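Local coordinates for protein beta-galactosidase (Bacteroides thetaiotaomicron, PDB 5MUJ) that probably acts as a glycoside hydrolase, perhaps an arabinofuranosidase, in the breakdown of chain B of the plant pectin rhamnogalacturonan II, at residues R108-R122 and S177-I189. Residues are numbered along the deposited sequence; the frame is centred on the assembly and turned at random.
Sequences RVLSYRDGKWDCNQR and STAHEWESLDKPI
Glu-181 sets its carboxylate against Ser-111 and Arg-122. Its OE2 accepts on the syn side from Ser-111 N (2.8 Å) and on the anti side from Arg-122 NH2 (2.9 Å), while OE1 takes the hydroxyl of Ser-111; three protein donors, with a water as a fourth at OE1, limit the group's rotation. A bend at chi2 (81°) brings it there. Alongside, Trp-182 N donates almost straight to Val-109 O (172° at the hydrogen), in the carbonyl plane.

Farther along, Leu-185 O is gripped from opposite faces of its plane by Arg-113 NH2 (2.8 Å) and Trp-117 NE1 (3.2 Å). Pro-188 CD lies 3.9 Å from the centroid of the Trp-117 five-membered ring, 15° off its normal, a CH-pi contact; Asp-118 CB covers the other face. Ser-184 OG lies 3.0 Å above the centre of the Arg-113 guanidinium without bonding to it, and accepts instead from Arg-122 NH1. Lys-116 NZ meets Asp-186 OD2 at 2.7 Å from above the carboxylate plane, as a salt bridge; OD1 also meets Arg-113 NH1, a weak bond.

In the second shell, Asp-118 bridges both arginines, linking the salt bridges into one network, and Arg-122 NE donates nearly straight to Ser-111 O, orienting the guanidinium.

The contact joins the end of strand 104-110, outermost in one four-stranded antiparallel sheet, and the loop leading to strand 121-126, to the chain around 183-184, the opposite outermost strand of the sheet that 121-126 begins, consistent with successive propeller blades.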
loop_
_atom_site.group_PDB
_atom_site.type_symbol
_atom_site.label_atom_id
_atom_site.label_comp_id
_atom_site.label_asym_id
_atom_site.label_seq_id
_atom_site.Cartn_x
_atom_site.Cartn_y
_atom_site.Cartn_z
ATOM N N ARG A 108 -15.502 10.332 2.256
ATOM C CA ARG A 108 -14.538 9.849 3.251
ATOM C C ARG A 108 -14.983 8.618 4.035
ATOM O O ARG A 108 -16.180 8.446 4.351
ATOM C CB ARG A 108 -14.190 10.958 4.245
ATOM C CG ARG A 108 -13.501 12.184 3.657
ATOM C CD ARG A 108 -13.603 13.303 4.645
ATOM N NE ARG A 108 -13.081 14.583 4.229
ATOM C CZ ARG A 108 -13.773 15.544 3.656
ATOM N NH1 ARG A 108 -15.047 15.356 3.279
ATOM N NH2 ARG A 108 -13.168 16.680 3.387
ATOM N N VAL A 109 -13.996 7.760 4.338
ATOM C CA VAL A 109 -14.172 6.656 5.289
ATOM C C VAL A 109 -13.323 6.780 6.556
ATOM O O VAL A 109 -13.634 6.102 7.546
ATOM C CB VAL A 109 -13.932 5.274 4.634
ATOM C CG1 VAL A 109 -14.957 5.020 3.533
ATOM C CG2 VAL A 109 -12.534 5.162 4.073
ATOM N N LEU A 110 -12.279 7.611 6.522
ATOM C CA LEU A 110 -11.407 7.902 7.720
ATOM C C LEU A 110 -11.064 9.369 7.641
ATOM O O LEU A 110 -10.309 9.796 6.756
ATOM C CB LEU A 110 -10.125 7.064 7.766
ATOM C CG LEU A 110 -10.006 5.654 8.295
ATOM C CD1 LEU A 110 -8.523 5.409 8.611
ATOM C CD2 LEU A 110 -10.818 5.369 9.537
ATOM N N SER A 111 -11.643 10.149 8.552
ATOM C CA SER A 111 -11.560 11.602 8.523
ATOM C C SER A 111 -10.666 12.079 9.678
ATOM O O SER A 111 -10.496 11.359 10.648
ATOM C CB SER A 111 -12.946 12.181 8.708
ATOM O OG SER A 111 -13.862 11.620 7.778
ATOM N N TYR A 112 -10.207 13.322 9.595
ATOM C CA TYR A 112 -9.466 13.945 10.681
ATOM C C TYR A 112 -10.288 13.817 11.956
ATOM O O TYR A 112 -11.468 14.162 11.990
ATOM C CB TYR A 112 -9.167 15.429 10.436
ATOM C CG TYR A 112 -8.334 15.722 9.223
ATOM C CD1 TYR A 112 -7.043 15.222 9.091
ATOM C CD2 TYR A 112 -8.868 16.494 8.177
ATOM C CE1 TYR A 112 -6.318 15.469 7.947
ATOM C CE2 TYR A 112 -8.145 16.752 7.030
ATOM C CZ TYR A 112 -6.851 16.259 6.925
ATOM O OH TYR A 112 -6.104 16.492 5.808
ATOM N N ARG A 113 -9.621 13.338 13.005
ATOM C CA ARG A 113 -10.285 12.927 14.189
ATOM C C ARG A 113 -9.811 13.793 15.395
ATOM O O ARG A 113 -8.859 13.444 16.148
ATOM C CB ARG A 113 -10.130 11.424 14.388
ATOM C CG ARG A 113 -10.862 10.971 15.614
ATOM C CD ARG A 113 -11.022 9.494 15.744
ATOM N NE ARG A 113 -9.760 8.846 16.142
ATOM C CZ ARG A 113 -9.694 7.767 16.929
ATOM N NH1 ARG A 113 -10.789 7.218 17.499
ATOM N NH2 ARG A 113 -8.502 7.211 17.166
ATOM N N ASP A 114 -10.462 14.945 15.549
ATOM C CA ASP A 114 -10.040 15.956 16.560
ATOM C C ASP A 114 -10.041 15.395 17.979
ATOM O O ASP A 114 -10.977 14.691 18.386
ATOM C CB ASP A 114 -10.963 17.185 16.508
ATOM C CG ASP A 114 -10.747 18.033 15.270
ATOM O OD1 ASP A 114 -9.601 18.207 14.813
ATOM O OD2 ASP A 114 -11.752 18.532 14.731
ATOM N N GLY A 115 -8.980 15.705 18.744
ATOM C CA GLY A 115 -8.883 15.273 20.128
ATOM C C GLY A 115 -8.308 13.884 20.361
ATOM O O GLY A 115 -8.248 13.441 21.516
ATOM N N LYS A 116 -7.864 13.212 19.293
ATOM C CA LYS A 116 -7.336 11.858 19.367
ATOM C C LYS A 116 -5.882 11.822 18.874
ATOM O O LYS A 116 -5.396 12.779 18.315
ATOM C CB LYS A 116 -8.238 10.916 18.550
ATOM C CG LYS A 116 -9.635 10.801 19.129
ATOM C CD LYS A 116 -9.669 9.950 20.382
ATOM C CE LYS A 116 -11.017 10.072 21.021
ATOM N NZ LYS A 116 -11.192 9.238 22.202
ATOM N N TRP A 117 -5.223 10.678 19.085
ATOM C CA TRP A 117 -3.794 10.470 18.749
ATOM C C TRP A 117 -3.499 10.613 17.263
ATOM O O TRP A 117 -2.392 10.916 16.859
ATOM C CB TRP A 117 -3.323 9.100 19.238
ATOM C CG TRP A 117 -3.860 7.935 18.491
ATOM C CD1 TRP A 117 -5.041 7.276 18.706
ATOM C CD2 TRP A 117 -3.244 7.296 17.373
ATOM N NE1 TRP A 117 -5.188 6.262 17.817
ATOM C CE2 TRP A 117 -4.097 6.239 16.978
ATOM C CE3 TRP A 117 -2.054 7.511 16.670
ATOM C CZ2 TRP A 117 -3.805 5.403 15.892
ATOM C CZ3 TRP A 117 -1.745 6.683 15.633
ATOM C CH2 TRP A 117 -2.628 5.623 15.239
ATOM N N ASP A 118 -4.516 10.346 16.469
ATOM C CA ASP A 118 -4.408 10.364 15.017
ATOM C C ASP A 118 -5.152 11.567 14.425
ATOM O O ASP A 118 -5.724 11.469 13.349
ATOM C CB ASP A 118 -4.947 9.043 14.460
ATOM C CG ASP A 118 -6.362 8.732 14.921
ATOM O OD1 ASP A 118 -6.978 9.608 15.614
ATOM O OD2 ASP A 118 -6.882 7.622 14.568
ATOM N N CYS A 119 -5.188 12.702 15.119
ATOM C CA CYS A 119 -6.052 13.804 14.681
ATOM C C CYS A 119 -5.729 14.358 13.296
ATOM O O CYS A 119 -6.639 14.771 12.587
ATOM C CB CYS A 119 -6.055 14.923 15.704
ATOM S SG CYS A 119 -4.416 15.598 15.988
ATOM N N ASN A 120 -4.464 14.302 12.880
ATOM C CA ASN A 120 -3.994 14.935 11.625
ATOM C C ASN A 120 -3.610 13.975 10.482
ATOM O O ASN A 120 -3.537 14.406 9.329
ATOM C CB ASN A 120 -2.815 15.884 11.940
ATOM C CG ASN A 120 -3.241 17.087 12.750
ATOM O OD1 ASN A 120 -4.368 17.570 12.604
ATOM N ND2 ASN A 120 -2.343 17.607 13.588
ATOM N N GLN A 121 -3.406 12.684 10.781
ATOM C CA GLN A 121 -3.024 11.677 9.780
ATOM C C GLN A 121 -3.877 10.440 9.929
ATOM O O GLN A 121 -3.879 9.818 10.989
ATOM C CB GLN A 121 -1.555 11.267 9.909
ATOM C CG GLN A 121 -0.568 12.445 9.959
ATOM C CD GLN A 121 -0.324 13.064 8.581
ATOM O OE1 GLN A 121 -0.655 12.475 7.572
ATOM N NE2 GLN A 121 0.257 14.232 8.547
ATOM N N ARG A 122 -4.671 10.145 8.889
ATOM C CA ARG A 122 -5.638 9.044 8.893
ATOM C C ARG A 122 -5.590 8.369 7.526
ATOM O O ARG A 122 -6.480 8.602 6.680
ATOM C CB ARG A 122 -7.065 9.579 9.163
ATOM C CG ARG A 122 -7.216 10.308 10.514
ATOM C CD ARG A 122 -7.663 9.428 11.661
ATOM N NE ARG A 122 -9.098 9.227 11.612
ATOM C CZ ARG A 122 -9.777 8.198 12.107
ATOM N NH1 ARG A 122 -9.178 7.239 12.812
ATOM N NH2 ARG A 122 -11.098 8.153 11.935
ATOM N N SER A 177 -19.264 -0.610 0.911
ATOM C CA SER A 177 -19.460 0.123 -0.351
ATOM C C SER A 177 -19.983 1.564 -0.204
ATOM O O SER A 177 -20.247 2.215 -1.218
ATOM C CB SER A 177 -20.387 -0.678 -1.266
ATOM O OG SER A 177 -21.745 -0.613 -0.829
ATOM N N THR A 178 -20.133 2.039 1.050
ATOM C CA THR A 178 -20.634 3.374 1.365
ATOM C C THR A 178 -19.589 4.238 2.026
ATOM O O THR A 178 -18.708 3.732 2.743
ATOM C CB THR A 178 -21.935 3.303 2.228
ATOM O OG1 THR A 178 -21.676 2.771 3.545
ATOM C CG2 THR A 178 -22.969 2.427 1.531
ATOM N N ALA A 179 -19.636 5.534 1.748
ATOM C CA ALA A 179 -18.725 6.504 2.340
ATOM C C ALA A 179 -19.331 6.845 3.690
ATOM O O ALA A 179 -20.106 7.786 3.802
ATOM C CB ALA A 179 -18.584 7.755 1.480
ATOM N N HIS A 180 -18.976 6.043 4.691
ATOM C CA HIS A 180 -19.290 6.274 6.091
ATOM C C HIS A 180 -18.001 6.099 6.875
ATOM O O HIS A 180 -17.054 5.470 6.406
ATOM C CB HIS A 180 -20.359 5.295 6.570
ATOM C CG HIS A 180 -19.850 3.903 6.776
ATOM N ND1 HIS A 180 -19.596 3.041 5.730
ATOM C CD2 HIS A 180 -19.520 3.231 7.903
ATOM C CE1 HIS A 180 -19.144 1.894 6.206
ATOM N NE2 HIS A 180 -19.083 1.987 7.526
ATOM N N GLU A 181 -18.007 6.646 8.080
ATOM C CA GLU A 181 -16.807 6.627 8.962
ATOM C C GLU A 181 -16.648 5.264 9.642
ATOM O O GLU A 181 -17.528 4.780 10.339
ATOM C CB GLU A 181 -16.849 7.744 10.011
ATOM C CG GLU A 181 -15.507 8.002 10.715
ATOM C CD GLU A 181 -14.530 8.861 9.919
ATOM O OE1 GLU A 181 -14.841 9.365 8.820
ATOM O OE2 GLU A 181 -13.422 9.101 10.410
ATOM N N TRP A 182 -15.480 4.663 9.457
ATOM C CA TRP A 182 -15.145 3.438 10.155
ATOM C C TRP A 182 -14.700 3.844 11.593
ATOM O O TRP A 182 -14.316 4.960 11.817
ATOM C CB TRP A 182 -14.017 2.711 9.402
ATOM C CG TRP A 182 -14.381 2.136 8.052
ATOM C CD1 TRP A 182 -15.141 2.707 7.083
ATOM C CD2 TRP A 182 -13.996 0.857 7.569
ATOM N NE1 TRP A 182 -15.192 1.883 6.006
ATOM C CE2 TRP A 182 -14.515 0.727 6.267
ATOM C CE3 TRP A 182 -13.207 -0.186 8.100
ATOM C CZ2 TRP A 182 -14.315 -0.419 5.499
ATOM C CZ3 TRP A 182 -12.998 -1.316 7.337
ATOM C CH2 TRP A 182 -13.560 -1.435 6.054
ATOM N N GLU A 183 -14.901 2.943 12.536
ATOM C CA GLU A 183 -14.560 3.168 13.945
ATOM C C GLU A 183 -13.118 2.834 14.196
ATOM O O GLU A 183 -12.575 1.910 13.627
ATOM C CB GLU A 183 -15.428 2.271 14.824
ATOM C CG GLU A 183 -16.905 2.593 14.690
ATOM C CD GLU A 183 -17.833 1.745 15.534
ATOM O OE1 GLU A 183 -17.380 0.735 16.129
ATOM O OE2 GLU A 183 -19.039 2.102 15.573
ATOM N N SER A 184 -12.512 3.595 15.074
ATOM C CA SER A 184 -11.097 3.371 15.382
ATOM C C SER A 184 -10.764 3.397 16.856
ATOM O O SER A 184 -11.509 3.940 17.684
ATOM C CB SER A 184 -10.250 4.302 14.573
ATOM O OG SER A 184 -10.508 5.618 14.873
ATOM N N LEU A 185 -9.660 2.729 17.157
ATOM C CA LEU A 185 -9.133 2.658 18.553
ATOM C C LEU A 185 -8.500 3.964 19.004
ATOM O O LEU A 185 -7.946 4.721 18.208
ATOM C CB LEU A 185 -8.160 1.509 18.701
ATOM C CG LEU A 185 -8.721 0.096 18.533
ATOM C CD1 LEU A 185 -7.672 -0.918 18.909
ATOM C CD2 LEU A 185 -10.022 -0.143 19.315
ATOM N N ASP A 186 -8.523 4.190 20.312
ATOM C CA ASP A 186 -8.009 5.425 20.874
ATOM C C ASP A 186 -6.501 5.421 21.202
ATOM O O ASP A 186 -5.984 6.417 21.724
ATOM C CB ASP A 186 -8.858 5.795 22.087
ATOM C CG ASP A 186 -10.237 6.278 21.694
ATOM O OD1 ASP A 186 -10.581 6.361 20.477
ATOM O OD2 ASP A 186 -11.008 6.598 22.604
ATOM N N LYS A 187 -5.836 4.322 20.822
ATOM C CA LYS A 187 -4.419 4.104 20.901
ATOM C C LYS A 187 -3.984 3.402 19.604
ATOM O O LYS A 187 -4.762 2.629 19.030
ATOM C CB LYS A 187 -4.123 3.195 22.109
ATOM C CG LYS A 187 -4.674 1.760 22.013
ATOM C CD LYS A 187 -4.795 1.053 23.364
ATOM C CE LYS A 187 -3.494 0.406 23.820
ATOM N NZ LYS A 187 -3.410 0.221 25.305
ATOM N N PRO A 188 -2.739 3.645 19.146
ATOM C CA PRO A 188 -2.252 2.794 18.066
ATOM C C PRO A 188 -2.160 1.335 18.492
ATOM O O PRO A 188 -2.043 1.044 19.688
ATOM C CB PRO A 188 -0.864 3.344 17.753
ATOM C CG PRO A 188 -0.504 4.289 18.829
ATOM C CD PRO A 188 -1.721 4.602 19.639
ATOM N N ILE A 189 -2.172 0.428 17.532
ATOM C CA ILE A 189 -1.897 -0.988 17.802
ATOM C C ILE A 189 -0.407 -1.351 17.763
ATOM O O ILE A 189 0.004 -2.313 18.419
ATOM C CB ILE A 189 -2.742 -1.966 16.938
ATOM C CG1 ILE A 189 -2.694 -1.639 15.423
ATOM C CG2 ILE A 189 -4.152 -2.043 17.518
ATOM C CD1 ILE A 189 -3.139 -2.803 14.562
HETATM O O HOH W 1 -16.787 9.361 6.995
HETATM O O HOH W 2 -18.349 10.430 3.876
HETATM O O HOH W 3 -13.500 6.363 15.961
HETATM O O HOH W 4 -6.433 9.089 21.279
HETATM O O HOH W 5 -13.031 6.395 13.584
#